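Local atomic coordinates of ribokinase, putative (Burkholderia thailandensis, PDB entry 3B1R), a protein that probably phosphorylates nucleosides, as a magnesium-dependent nucleoside kinase of the PfkB (ribokinase) family that binds nucleoside and nucleotide in neighbouring pockets. Residues 250-255 / 291-296; 24-29 / 115-120; 62-67 / 260-265. All coordinates share one frame; numbering follows the deposited sequence.

Interaction 1 (250-255 / 291-296). With AMP (adenosine monophosphate), chain H.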
loop_
_atom_site.group_PDB
_atom_site.type_symbol
_atom_site.label_atom_id
_atom_site.label_comp_id
_atom_site.label_asym_id
_atom_site.label_seq_id
_atom_site.Cartn_x
_atom_site.Cartn_y
_atom_site.Cartn_z
ATOM N N ALA A 250 -1.501 24.839 -0.804
ATOM C CA ALA A 250 -2.511 24.087 -1.534
ATOM C C ALA A 250 -3.909 24.506 -1.113
ATOM O O ALA A 250 -4.162 24.646 0.080
ATOM C CB ALA A 250 -2.317 22.596 -1.302
ATOM N N GLU A 251 -4.800 24.701 -2.089
ATOM C CA GLU A 251 -6.237 24.947 -1.834
ATOM C C GLU A 251 -6.740 23.948 -0.790
ATOM O O GLU A 251 -7.454 24.305 0.153
ATOM C CB GLU A 251 -7.043 24.797 -3.146
ATOM C CG GLU A 251 -8.571 24.725 -2.985
ATOM C CD GLU A 251 -9.315 24.263 -4.248
ATOM O OE1 GLU A 251 -8.665 23.920 -5.258
ATOM O OE2 GLU A 251 -10.568 24.236 -4.223
ATOM N N ARG A 252 -6.365 22.689 -1.005
ATOM C CA ARG A 252 -6.537 21.585 -0.060
ATOM C C ARG A 252 -5.604 20.466 -0.528
ATOM O O ARG A 252 -5.085 20.532 -1.642
ATOM C CB ARG A 252 -7.996 21.114 -0.008
ATOM C CG ARG A 252 -8.657 20.881 -1.350
ATOM C CD ARG A 252 -10.185 20.788 -1.205
ATOM N NE ARG A 252 -10.897 20.316 -2.405
ATOM C CZ ARG A 252 -10.387 20.232 -3.637
ATOM N NH1 ARG A 252 -11.134 19.795 -4.644
ATOM N NH2 ARG A 252 -9.137 20.591 -3.880
ATOM N N VAL A 253 -5.379 19.466 0.324
ATOM C CA VAL A 253 -4.534 18.331 -0.013
ATOM C C VAL A 253 -5.396 17.065 -0.103
ATOM O O VAL A 253 -5.916 16.582 0.915
ATOM C CB VAL A 253 -3.379 18.167 1.011
ATOM C CG1 VAL A 253 -2.452 17.024 0.621
ATOM C CG2 VAL A 253 -2.588 19.475 1.150
ATOM N N ILE A 254 -5.545 16.559 -1.330
ATOM C CA ILE A 254 -6.345 15.368 -1.648
ATOM C C ILE A 254 -5.495 14.162 -2.059
ATOM O O ILE A 254 -5.709 13.057 -1.562
ATOM C CB ILE A 254 -7.367 15.659 -2.790
ATOM C CG1 ILE A 254 -8.373 16.735 -2.361
ATOM C CG2 ILE A 254 -8.071 14.375 -3.268
ATOM C CD1 ILE A 254 -9.375 16.299 -1.319
ATOM N N ASP A 255 -4.543 14.373 -2.975
ATOM C CA ASP A 255 -3.730 13.282 -3.502
ATOM C C ASP A 255 -2.450 13.837 -4.112
ATOM O O ASP A 255 -2.526 14.599 -5.077
ATOM C CB ASP A 255 -4.518 12.497 -4.562
ATOM C CG ASP A 255 -3.739 11.313 -5.125
ATOM O OD1 ASP A 255 -2.817 10.822 -4.456
ATOM O OD2 ASP A 255 -4.060 10.862 -6.241
ATOM N N LYS A 291 -2.213 20.305 -8.740
ATOM C CA LYS A 291 -2.530 18.878 -8.881
ATOM C C LYS A 291 -3.007 18.264 -7.560
ATOM O O LYS A 291 -3.972 17.495 -7.546
ATOM C CB LYS A 291 -1.350 18.071 -9.443
ATOM C CG LYS A 291 -1.746 16.655 -9.923
ATOM C CD LYS A 291 -1.081 15.529 -9.148
ATOM C CE LYS A 291 -1.625 15.303 -7.754
ATOM N NZ LYS A 291 -2.979 14.637 -7.730
ATOM N N ILE A 292 -2.317 18.605 -6.469
ATOM C CA ILE A 292 -2.541 17.986 -5.154
ATOM C C ILE A 292 -3.973 18.182 -4.644
ATOM O O ILE A 292 -4.390 17.541 -3.681
ATOM C CB ILE A 292 -1.517 18.498 -4.101
ATOM C CG1 ILE A 292 -1.331 17.477 -2.979
ATOM C CG2 ILE A 292 -1.923 19.869 -3.534
ATOM C CD1 ILE A 292 -0.062 17.699 -2.160
ATOM N N ALA A 293 -4.711 19.080 -5.290
ATOM C CA ALA A 293 -6.085 19.372 -4.902
ATOM C C ALA A 293 -7.078 18.431 -5.596
ATOM O O ALA A 293 -8.285 18.544 -5.396
ATOM C CB ALA A 293 -6.420 20.839 -5.208
ATOM N N HIS A 294 -6.566 17.514 -6.418
ATOM C CA HIS A 294 -7.413 16.579 -7.169
ATOM C C HIS A 294 -6.880 15.145 -7.128
ATOM O O HIS A 294 -5.668 14.927 -7.034
ATOM C CB HIS A 294 -7.632 17.078 -8.606
ATOM C CG HIS A 294 -8.088 18.504 -8.670
ATOM N ND1 HIS A 294 -9.421 18.860 -8.672
ATOM C CD2 HIS A 294 -7.387 19.664 -8.667
ATOM C CE1 HIS A 294 -9.519 20.179 -8.708
ATOM N NE2 HIS A 294 -8.300 20.690 -8.696
ATOM N N GLN A 295 -7.806 14.186 -7.179
ATOM C CA GLN A 295 -7.524 12.750 -7.047
ATOM C C GLN A 295 -6.957 12.130 -8.331
ATOM O O GLN A 295 -7.619 12.102 -9.369
ATOM C CB GLN A 295 -8.803 12.009 -6.569
ATOM C CG GLN A 295 -8.718 10.473 -6.473
ATOM C CD GLN A 295 -7.634 9.974 -5.515
ATOM O OE1 GLN A 295 -7.420 10.547 -4.440
ATOM N NE2 GLN A 295 -6.954 8.890 -5.901
ATOM N N GLY A 296 -5.726 11.626 -8.252
ATOM C CA GLY A 296 -5.066 11.042 -9.408
ATOM C C GLY A 296 -4.109 12.004 -10.089
ATOM O O GLY A 296 -4.146 13.210 -9.853
HETATM P P AMP H . 6.939 15.876 -4.358
HETATM O O1P AMP H . 7.088 14.982 -5.566
HETATM O O2P AMP H . 6.026 15.279 -3.321
HETATM O O3P AMP H . 8.257 16.398 -3.833
HETATM O "O5'" AMP H . 6.130 17.147 -4.895
HETATM C "C5'" AMP H . 6.589 17.818 -6.047
HETATM C "C4'" AMP H . 6.253 19.289 -5.933
HETATM O "O4'" AMP H . 4.827 19.428 -5.954
HETATM C "C3'" AMP H . 6.742 19.979 -4.660
HETATM O "O3'" AMP H . 8.100 20.459 -4.707
HETATM C "C2'" AMP H . 5.736 21.111 -4.593
HETATM O "O2'" AMP H . 6.031 22.167 -5.525
HETATM C "C1'" AMP H . 4.446 20.458 -5.041
HETATM N N9 AMP H . 3.860 19.898 -3.803
HETATM C C8 AMP H . 3.974 18.642 -3.320
HETATM N N7 AMP H . 3.316 18.520 -2.130
HETATM C C5 AMP H . 2.788 19.731 -1.836
HETATM C C6 AMP H . 1.975 20.314 -0.745
HETATM N N6 AMP H . 1.594 19.556 0.309
HETATM N N1 AMP H . 1.641 21.623 -0.824
HETATM C C2 AMP H . 2.013 22.398 -1.862
HETATM N N3 AMP H . 2.746 21.930 -2.891
HETATM C C4 AMP H . 3.147 20.631 -2.937
#

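Interaction 2 (24-29 / 115-120). With AMP (adenosine monophosphate), chain H.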
loop_
_atom_site.group_PDB
_atom_site.type_symbol
_atom_site.label_atom_id
_atom_site.label_comp_id
_atom_site.label_asym_id
_atom_site.label_seq_id
_atom_site.Cartn_x
_atom_site.Cartn_y
_atom_site.Cartn_z
ATOM N N THR A 24 -5.217 6.422 -1.622
ATOM C CA THR A 24 -4.652 7.506 -0.814
ATOM C C THR A 24 -5.205 7.543 0.609
ATOM O O THR A 24 -6.366 7.909 0.819
ATOM C CB THR A 24 -4.949 8.875 -1.470
ATOM O OG1 THR A 24 -6.367 9.101 -1.484
ATOM C CG2 THR A 24 -4.488 8.880 -2.865
ATOM N N PHE A 25 -4.379 7.154 1.582
ATOM C CA PHE A 25 -4.693 7.355 2.996
ATOM C C PHE A 25 -4.789 8.852 3.252
ATOM O O PHE A 25 -3.867 9.604 2.901
ATOM C CB PHE A 25 -3.609 6.730 3.894
ATOM C CG PHE A 25 -3.847 6.909 5.379
ATOM C CD1 PHE A 25 -5.021 6.455 5.975
ATOM C CD2 PHE A 25 -2.884 7.514 6.182
ATOM C CE1 PHE A 25 -5.237 6.613 7.346
ATOM C CE2 PHE A 25 -3.086 7.672 7.550
ATOM C CZ PHE A 25 -4.266 7.222 8.137
ATOM N N GLU A 26 -5.909 9.292 3.828
ATOM C CA GLU A 26 -6.089 10.707 4.173
ATOM C C GLU A 26 -5.446 10.897 5.527
ATOM O O GLU A 26 -6.114 10.845 6.546
ATOM C CB GLU A 26 -7.571 11.093 4.239
ATOM C CG GLU A 26 -8.435 10.491 3.144
ATOM C CD GLU A 26 -8.621 11.411 1.962
ATOM O OE1 GLU A 26 -7.609 11.928 1.436
ATOM O OE2 GLU A 26 -9.793 11.608 1.555
ATOM N N GLY A 27 -4.131 11.077 5.524
ATOM C CA GLY A 27 -3.333 11.143 6.743
ATOM C C GLY A 27 -1.869 11.029 6.372
ATOM O O GLY A 27 -1.501 11.194 5.212
ATOM N N ARG A 28 -1.027 10.747 7.354
ATOM C CA ARG A 28 0.391 10.632 7.094
ATOM C C ARG A 28 0.947 9.395 7.757
ATOM O O ARG A 28 0.829 9.240 8.980
ATOM C CB ARG A 28 1.123 11.903 7.527
ATOM C CG ARG A 28 0.865 13.070 6.544
ATOM C CD ARG A 28 0.948 14.441 7.205
ATOM N NE ARG A 28 -0.060 15.374 6.667
ATOM C CZ ARG A 28 -0.008 15.952 5.468
ATOM N NH1 ARG A 28 1.001 15.708 4.640
ATOM N NH2 ARG A 28 -0.972 16.778 5.091
ATOM N N PHE A 29 1.528 8.515 6.934
ATOM C CA PHE A 29 2.079 7.238 7.392
ATOM C C PHE A 29 3.008 7.453 8.584
ATOM O O PHE A 29 3.068 6.621 9.507
ATOM C CB PHE A 29 2.861 6.538 6.273
ATOM C CG PHE A 29 2.004 5.989 5.153
ATOM C CD1 PHE A 29 0.720 5.531 5.385
ATOM C CD2 PHE A 29 2.529 5.873 3.864
ATOM C CE1 PHE A 29 -0.050 5.000 4.348
ATOM C CE2 PHE A 29 1.766 5.349 2.820
ATOM C CZ PHE A 29 0.472 4.908 3.070
ATOM N N THR A 115 -0.692 5.139 -0.962
ATOM C CA THR A 115 0.060 6.323 -0.600
ATOM C C THR A 115 -0.586 7.068 0.564
ATOM O O THR A 115 -1.615 6.636 1.095
ATOM C CB THR A 115 0.268 7.219 -1.857
ATOM O OG1 THR A 115 0.965 8.425 -1.505
ATOM C CG2 THR A 115 -1.059 7.561 -2.525
ATOM N N ASP A 116 0.049 8.153 0.997
ATOM C CA ASP A 116 -0.544 9.047 1.988
ATOM C C ASP A 116 -0.429 10.503 1.511
ATOM O O ASP A 116 -0.081 10.750 0.357
ATOM C CB ASP A 116 0.108 8.847 3.357
ATOM C CG ASP A 116 1.543 9.355 3.420
ATOM O OD1 ASP A 116 2.115 9.300 4.525
ATOM O OD2 ASP A 116 2.105 9.806 2.389
ATOM N N LEU A 117 -0.698 11.451 2.403
ATOM C CA LEU A 117 -0.655 12.874 2.052
ATOM C C LEU A 117 0.758 13.450 2.059
ATOM O O LEU A 117 0.960 14.621 1.729
ATOM C CB LEU A 117 -1.611 13.684 2.935
ATOM C CG LEU A 117 -3.092 13.288 2.774
ATOM C CD1 LEU A 117 -3.967 14.024 3.773
ATOM C CD2 LEU A 117 -3.576 13.532 1.333
ATOM N N ASP A 118 1.721 12.613 2.433
ATOM C CA ASP A 118 3.145 12.941 2.353
ATOM C C ASP A 118 3.771 12.429 1.068
ATOM O O ASP A 118 4.997 12.485 0.916
ATOM C CB ASP A 118 3.912 12.321 3.527
ATOM C CG ASP A 118 4.074 13.271 4.682
ATOM O OD1 ASP A 118 3.419 14.326 4.667
ATOM O OD2 ASP A 118 4.849 12.953 5.608
ATOM N N ASN A 119 2.944 11.891 0.171
ATOM C CA ASN A 119 3.415 11.323 -1.094
ATOM C C ASN A 119 4.380 10.129 -0.946
ATOM O O ASN A 119 5.239 9.867 -1.816
ATOM C CB ASN A 119 4.029 12.418 -1.978
ATOM C CG ASN A 119 3.928 12.099 -3.450
ATOM O OD1 ASN A 119 3.239 11.171 -3.854
ATOM N ND2 ASN A 119 4.623 12.866 -4.261
ATOM N N ASN A 120 4.239 9.411 0.159
ATOM C CA ASN A 120 4.946 8.160 0.364
ATOM C C ASN A 120 4.310 7.032 -0.472
ATOM O O ASN A 120 3.590 6.162 0.056
ATOM C CB ASN A 120 5.003 7.803 1.862
ATOM C CG ASN A 120 5.915 8.732 2.653
ATOM O OD1 ASN A 120 7.067 8.952 2.288
ATOM N ND2 ASN A 120 5.405 9.269 3.755
HETATM P P AMP H . 6.939 15.876 -4.358
HETATM O O1P AMP H . 7.088 14.982 -5.566
HETATM O O2P AMP H . 6.026 15.279 -3.321
HETATM O O3P AMP H . 8.257 16.398 -3.833
HETATM O "O5'" AMP H . 6.130 17.147 -4.895
HETATM C "C5'" AMP H . 6.589 17.818 -6.047
HETATM C "C4'" AMP H . 6.253 19.289 -5.933
HETATM O "O4'" AMP H . 4.827 19.428 -5.954
HETATM C "C3'" AMP H . 6.742 19.979 -4.660
HETATM O "O3'" AMP H . 8.100 20.459 -4.707
HETATM C "C2'" AMP H . 5.736 21.111 -4.593
HETATM O "O2'" AMP H . 6.031 22.167 -5.525
HETATM C "C1'" AMP H . 4.446 20.458 -5.041
HETATM N N9 AMP H . 3.860 19.898 -3.803
HETATM C C8 AMP H . 3.974 18.642 -3.320
HETATM N N7 AMP H . 3.316 18.520 -2.130
HETATM C C5 AMP H . 2.788 19.731 -1.836
HETATM C C6 AMP H . 1.975 20.314 -0.745
HETATM N N6 AMP H . 1.594 19.556 0.309
HETATM N N1 AMP H . 1.641 21.623 -0.824
HETATM C C2 AMP H . 2.013 22.398 -1.862
HETATM N N3 AMP H . 2.746 21.930 -2.891
HETATM C C4 AMP H . 3.147 20.631 -2.937
#

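Interaction 3 (62-67 / 260-265). With AMP (adenosine monophosphate), chain G; AMP (adenosine monophosphate), chain H.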
loop_
_atom_site.group_PDB
_atom_site.type_symbol
_atom_site.label_atom_id
_atom_site.label_comp_id
_atom_site.label_asym_id
_atom_site.label_seq_id
_atom_site.Cartn_x
_atom_site.Cartn_y
_atom_site.Cartn_z
ATOM N N ALA A 62 3.519 14.905 -20.016
ATOM C CA ALA A 62 2.934 15.449 -21.229
ATOM C C ALA A 62 1.632 16.194 -20.956
ATOM O O ALA A 62 1.351 17.217 -21.581
ATOM C CB ALA A 62 2.717 14.348 -22.232
ATOM N N TYR A 63 0.846 15.669 -20.017
ATOM C CA TYR A 63 -0.423 16.269 -19.644
ATOM C C TYR A 63 -0.214 17.650 -19.039
ATOM O O TYR A 63 -0.826 18.624 -19.482
ATOM C CB TYR A 63 -1.185 15.346 -18.682
ATOM C CG TYR A 63 -2.567 15.847 -18.343
ATOM C CD1 TYR A 63 -3.615 15.725 -19.253
ATOM C CD2 TYR A 63 -2.819 16.483 -17.121
ATOM C CE1 TYR A 63 -4.886 16.216 -18.944
ATOM C CE2 TYR A 63 -4.079 16.966 -16.802
ATOM C CZ TYR A 63 -5.109 16.817 -17.721
ATOM O OH TYR A 63 -6.356 17.297 -17.402
ATOM N N ALA A 64 0.672 17.728 -18.049
ATOM C CA ALA A 64 1.046 18.985 -17.407
ATOM C C ALA A 64 1.624 19.994 -18.404
ATOM O O ALA A 64 1.224 21.167 -18.412
ATOM C CB ALA A 64 2.018 18.730 -16.274
ATOM N N LEU A 65 2.549 19.537 -19.251
ATOM C CA LEU A 65 3.113 20.397 -20.295
ATOM C C LEU A 65 2.041 20.915 -21.264
ATOM O O LEU A 65 2.013 22.105 -21.601
ATOM C CB LEU A 65 4.242 19.684 -21.051
ATOM C CG LEU A 65 5.037 20.542 -22.048
ATOM C CD1 LEU A 65 5.552 21.863 -21.416
ATOM C CD2 LEU A 65 6.186 19.751 -22.634
ATOM N N ASN A 66 1.150 20.021 -21.685
ATOM C CA ASN A 66 0.023 20.369 -22.559
ATOM C C ASN A 66 -0.974 21.354 -21.921
ATOM O O ASN A 66 -1.494 22.253 -22.598
ATOM C CB ASN A 66 -0.684 19.097 -23.035
ATOM C CG ASN A 66 -1.750 19.374 -24.066
ATOM O OD1 ASN A 66 -1.540 20.142 -25.005
ATOM N ND2 ASN A 66 -2.918 18.754 -23.889
ATOM N N LEU A 67 -1.211 21.198 -20.618
ATOM C CA LEU A 67 -1.994 22.164 -19.839
ATOM C C LEU A 67 -1.413 23.586 -19.912
ATOM O O LEU A 67 -2.147 24.580 -19.889
ATOM C CB LEU A 67 -2.085 21.723 -18.373
ATOM C CG LEU A 67 -3.062 20.590 -18.021
ATOM C CD1 LEU A 67 -3.004 20.307 -16.544
ATOM C CD2 LEU A 67 -4.488 20.910 -18.438
ATOM N N GLY A 260 5.105 15.122 -8.575
ATOM C CA GLY A 260 6.435 15.150 -9.183
ATOM C C GLY A 260 6.326 15.480 -10.659
ATOM O O GLY A 260 7.055 16.320 -11.179
ATOM N N ASP A 261 5.370 14.844 -11.318
ATOM C CA ASP A 261 5.257 14.913 -12.760
ATOM C C ASP A 261 4.687 16.225 -13.296
ATOM O O ASP A 261 5.144 16.721 -14.329
ATOM C CB ASP A 261 4.512 13.692 -13.283
ATOM C CG ASP A 261 5.389 12.458 -13.313
ATOM O OD1 ASP A 261 6.612 12.619 -13.515
ATOM O OD2 ASP A 261 4.874 11.332 -13.110
ATOM N N ALA A 262 3.699 16.773 -12.593
ATOM C CA ALA A 262 3.192 18.133 -12.827
ATOM C C ALA A 262 4.305 19.183 -12.693
ATOM O O ALA A 262 4.437 20.074 -13.535
ATOM C CB ALA A 262 2.066 18.439 -11.822
ATOM N N PHE A 263 5.085 19.064 -11.616
ATOM C CA PHE A 263 6.210 19.953 -11.320
ATOM C C PHE A 263 7.191 19.922 -12.486
ATOM O O PHE A 263 7.683 20.969 -12.912
ATOM C CB PHE A 263 6.898 19.501 -10.017
ATOM C CG PHE A 263 8.037 20.386 -9.567
ATOM C CD1 PHE A 263 7.827 21.385 -8.622
ATOM C CD2 PHE A 263 9.330 20.190 -10.054
ATOM C CE1 PHE A 263 8.874 22.197 -8.190
ATOM C CE2 PHE A 263 10.383 20.998 -9.623
ATOM C CZ PHE A 263 10.149 22.005 -8.690
ATOM N N ARG A 264 7.446 18.726 -13.018
ATOM C CA ARG A 264 8.335 18.595 -14.162
ATOM C C ARG A 264 7.685 19.123 -15.436
ATOM O O ARG A 264 8.379 19.620 -16.324
ATOM C CB ARG A 264 8.843 17.176 -14.315
ATOM C CG ARG A 264 9.922 16.850 -13.290
ATOM C CD ARG A 264 10.004 15.380 -13.163
ATOM N NE ARG A 264 10.852 14.940 -12.063
ATOM C CZ ARG A 264 10.625 15.174 -10.780
ATOM N NH1 ARG A 264 9.587 15.900 -10.384
ATOM N NH2 ARG A 264 11.464 14.689 -9.888
ATOM N N GLY A 265 6.356 19.052 -15.504
ATOM C CA GLY A 265 5.616 19.764 -16.546
ATOM C C GLY A 265 6.025 21.228 -16.517
ATOM O O GLY A 265 6.373 21.796 -17.547
HETATM P P AMP G . 4.997 10.723 -9.707
HETATM O O1P AMP G . 6.480 10.895 -9.425
HETATM O O2P AMP G . 4.106 10.775 -8.489
HETATM O O3P AMP G . 4.500 11.626 -10.814
HETATM O "O5'" AMP G . 4.867 9.246 -10.325
HETATM C "C5'" AMP G . 3.640 8.520 -10.351
HETATM C "C4'" AMP G . 3.648 7.690 -11.624
HETATM O "O4'" AMP G . 4.668 6.702 -11.523
HETATM C "C3'" AMP G . 2.346 6.918 -11.799
HETATM O "O3'" AMP G . 1.507 7.603 -12.762
HETATM C "C2'" AMP G . 2.785 5.492 -12.159
HETATM O "O2'" AMP G . 2.149 5.025 -13.350
HETATM C "C1'" AMP G . 4.298 5.630 -12.365
HETATM N N9 AMP G . 5.159 4.539 -11.912
HETATM C C8 AMP G . 5.110 3.950 -10.704
HETATM N N7 AMP G . 6.068 3.018 -10.585
HETATM C C5 AMP G . 6.752 3.019 -11.743
HETATM C C6 AMP G . 7.881 2.253 -12.268
HETATM N N6 AMP G . 8.450 1.307 -11.488
HETATM N N1 AMP G . 8.307 2.551 -13.515
HETATM C C2 AMP G . 7.725 3.498 -14.280
HETATM N N3 AMP G . 6.669 4.230 -13.859
HETATM C C4 AMP G . 6.157 4.028 -12.617
HETATM P P AMP H . 6.939 15.876 -4.358
HETATM O O1P AMP H . 7.088 14.982 -5.566
HETATM O O2P AMP H . 6.026 15.279 -3.321
HETATM O O3P AMP H . 8.257 16.398 -3.833
HETATM O "O5'" AMP H . 6.130 17.147 -4.895
HETATM C "C5'" AMP H . 6.589 17.818 -6.047
HETATM C "C4'" AMP H . 6.253 19.289 -5.933
HETATM O "O4'" AMP H . 4.827 19.428 -5.954
HETATM C "C3'" AMP H . 6.742 19.979 -4.660
HETATM O "O3'" AMP H . 8.100 20.459 -4.707
HETATM C "C2'" AMP H . 5.736 21.111 -4.593
HETATM O "O2'" AMP H . 6.031 22.167 -5.525
HETATM C "C1'" AMP H . 4.446 20.458 -5.041
HETATM N N9 AMP H . 3.860 19.898 -3.803
HETATM C C8 AMP H . 3.974 18.642 -3.320
HETATM N N7 AMP H . 3.316 18.520 -2.130
HETATM C C5 AMP H . 2.788 19.731 -1.836
HETATM C C6 AMP H . 1.975 20.314 -0.745
HETATM N N6 AMP H . 1.594 19.556 0.309
HETATM N N1 AMP H . 1.641 21.623 -0.824
HETATM C C2 AMP H . 2.013 22.398 -1.862
HETATM N N3 AMP H . 2.746 21.930 -2.891
HETATM C C4 AMP H . 3.147 20.631 -2.937
#

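Interaction 1 (250-255 / 291-296)
Asp255 and Gln295 hold their carboxylate and amide planes nearly parallel, 3° apart, while the two side chains run obliquely past one another and Gln295 OE1 comes to 3.5 Å from Asp255 CB. With CG opposite the backbone N (chi1 -178°), Asp255 extends toward Gly296, whose N donates to OD2 at 2.7 Å on the anti lone pair; the other carboxylate oxygen, OD1, pairs with Thr257 OG1. Lys291 illustrates how a buried ammonium can be paid for by backbone oxygens. Its chain bends at three successive torsions and curls NZ back to donate to Asp255 O (2.7 Å), His294 O and Gly296 O, tying both segments to one atom. The Asp255 carboxylate lies just beyond salt-bridge range and may ease the burial of the charge.

Ile292 works through both main chain and side chain. Its O accepts Ile254 N at 2.8 Å, almost in line with the carbonyl bond, and Asp255 N from above the carbonyl plane. Its CG2 meets Ala250 CB at 3.5 Å, whereas CD1 reaches Val253 CG1 and lies 3.5 Å from N7 of the AMP adenine. On the outer side, Arg252 brings NH2 to 2.7 Å from Ala293 O; its guanidinium has the Ala293 methyl at its edge, Glu251 OE2 over one face and Ile254 CG1 over the opposite one, both toward the rim.

Loop 250-255, between strand 242-245 and helix 259-272, grips the turn at the C-terminal end of helix 277-291. Asp255 and Gln295 rest against strand 18-24, and Lys291 and Ile292 pack on Cys259 of helix 259-272.

Interaction 2 (24-29 / 115-120)
Phe29 and Asp116 are stacked: Asp116 CB sits 3.7 Å above the centroid of the Phe29 ring, only 3° off its normal, in a CH-pi contact, and the carboxylate continues over the ring at a 25° tilt. From there Asp116 OD1 takes the backbone N of Phe29 at 2.6 Å on its anti lone pair. The edge of the same ring faces Asn120 O. Beside this pair, Arg28 NH1 forms a salt bridge with Asp118 OD1 (2.8 Å); the oxygen lies in the guanidinium plane, although the carboxylate and guanidinium planes are steeply inclined to each other. Leu117 CB lies over one face of that guanidinium, toward its rim.

Main-chain bonds align the two segments. Thr24 and Thr115 form a parallel beta bridge with their CG2 methyls side by side, 3.7 Å apart; beyond it Phe25 N binds Thr115 O and Leu117 N binds Gly27 O.

A second shell shapes the 115-120 loop itself. Asp116 CG stands between its own N and carbonyl carbon (chi1 70°), bringing OD2 within 2.8 Å of Asp118 N to make an Asx turn, while Asn120 N reaches OD2 from the opposite face of the carboxylate. The type I turn from Asp116 to Asn119 points Asn119 away from segment 24-29, where its ND2 donates to O2P of the AMP phosphate at 2.9 Å and its OD1 is held by Gln121. Asn120 OD1 binds Ile41 N of the second subunit.

Three backbone N-H groups thus converge on one largely buried carboxylate. Such a setting would be expected to favour the ionised form of Asp116, and makes Asp116 a second-shell residue behind Asn119, the turn residue that binds the AMP phosphate.

Interaction 3 (62-67 / 260-265)
Ala64 and Gly265 meet where the helical segments 62-67 and 260-265 cross at -41°, their axes approaching to 7.6 Å, with the CA atoms of Leu65 and Gly265 4.6 Å apart. So close an approach rests on small residues. Ala64 CB points into the partner helix and touches Ala262 CA at 3.7 Å and Gly265 CA at 3.8 Å, the glycine offering bare backbone to the methyl. Leu65 lies alongside, with CD1 4.0 Å from Gly265 O. Both alanines, Ala64 and Ala262, also pack against Met287 of helix 277-291 and against Tyr300, so the crossing is enclosed on its flank.

The GxGD motif of the PfkB family, Gly258 to Asp261, leads into helix 259-272, whose first turn lies between two bound AMP molecules. As in ribokinase, where the N atoms here form an anion hole, Gly258 N is hydrogen-bonded to the AMP of the nucleoside pocket, and Gly260 N lies 3.6 Å from O1P of the other AMP. Asp261 belongs to the nucleoside pocket, which also binds inosine, and its OD2 is hydrogen-bonded to Asn60 on helix 57-67, a polar tie between the same two helices. The modelled approach of this carboxylate to the neighbouring phosphate is too short to be trusted in detail.

Phe263 leaves the far side of the helix, CG opposite its backbone N (chi1 -177°), which brings CD1 to 3.7 Å from O2' of the AMP whose phosphate lies near Gly260 and sets the ring against Ala284 and Ser285. Arg264 folds back along its own helix: NH1 donates to Gly260 O at 2.7 Å, reaching that oxygen from the face opposite Arg264 N, while NE makes a salt bridge with Asp174.

How the interactions relate
Interaction 3 is the core contact, an apolar helix crossing near the centre of the chain, where methyls and bare backbone meet. Interactions 1 and 2 are partly buried loop pairs farther out, and both use carboxylates and main-chain hydrogen bonds to fix irregular chain. These two touch each other, through Thr24 against Asp255 and Gln295 and through Leu117 against the Ile254 carbonyl oxygen, so they join the small four-stranded sheet to the nucleotide pocket. Interaction 1 meets interaction 3 where Lys291 packs on Ala262. All three approach one AMP from different quarters: Ile292 at the adenine, Phe263 at the ribose and Asn119 at the phosphate.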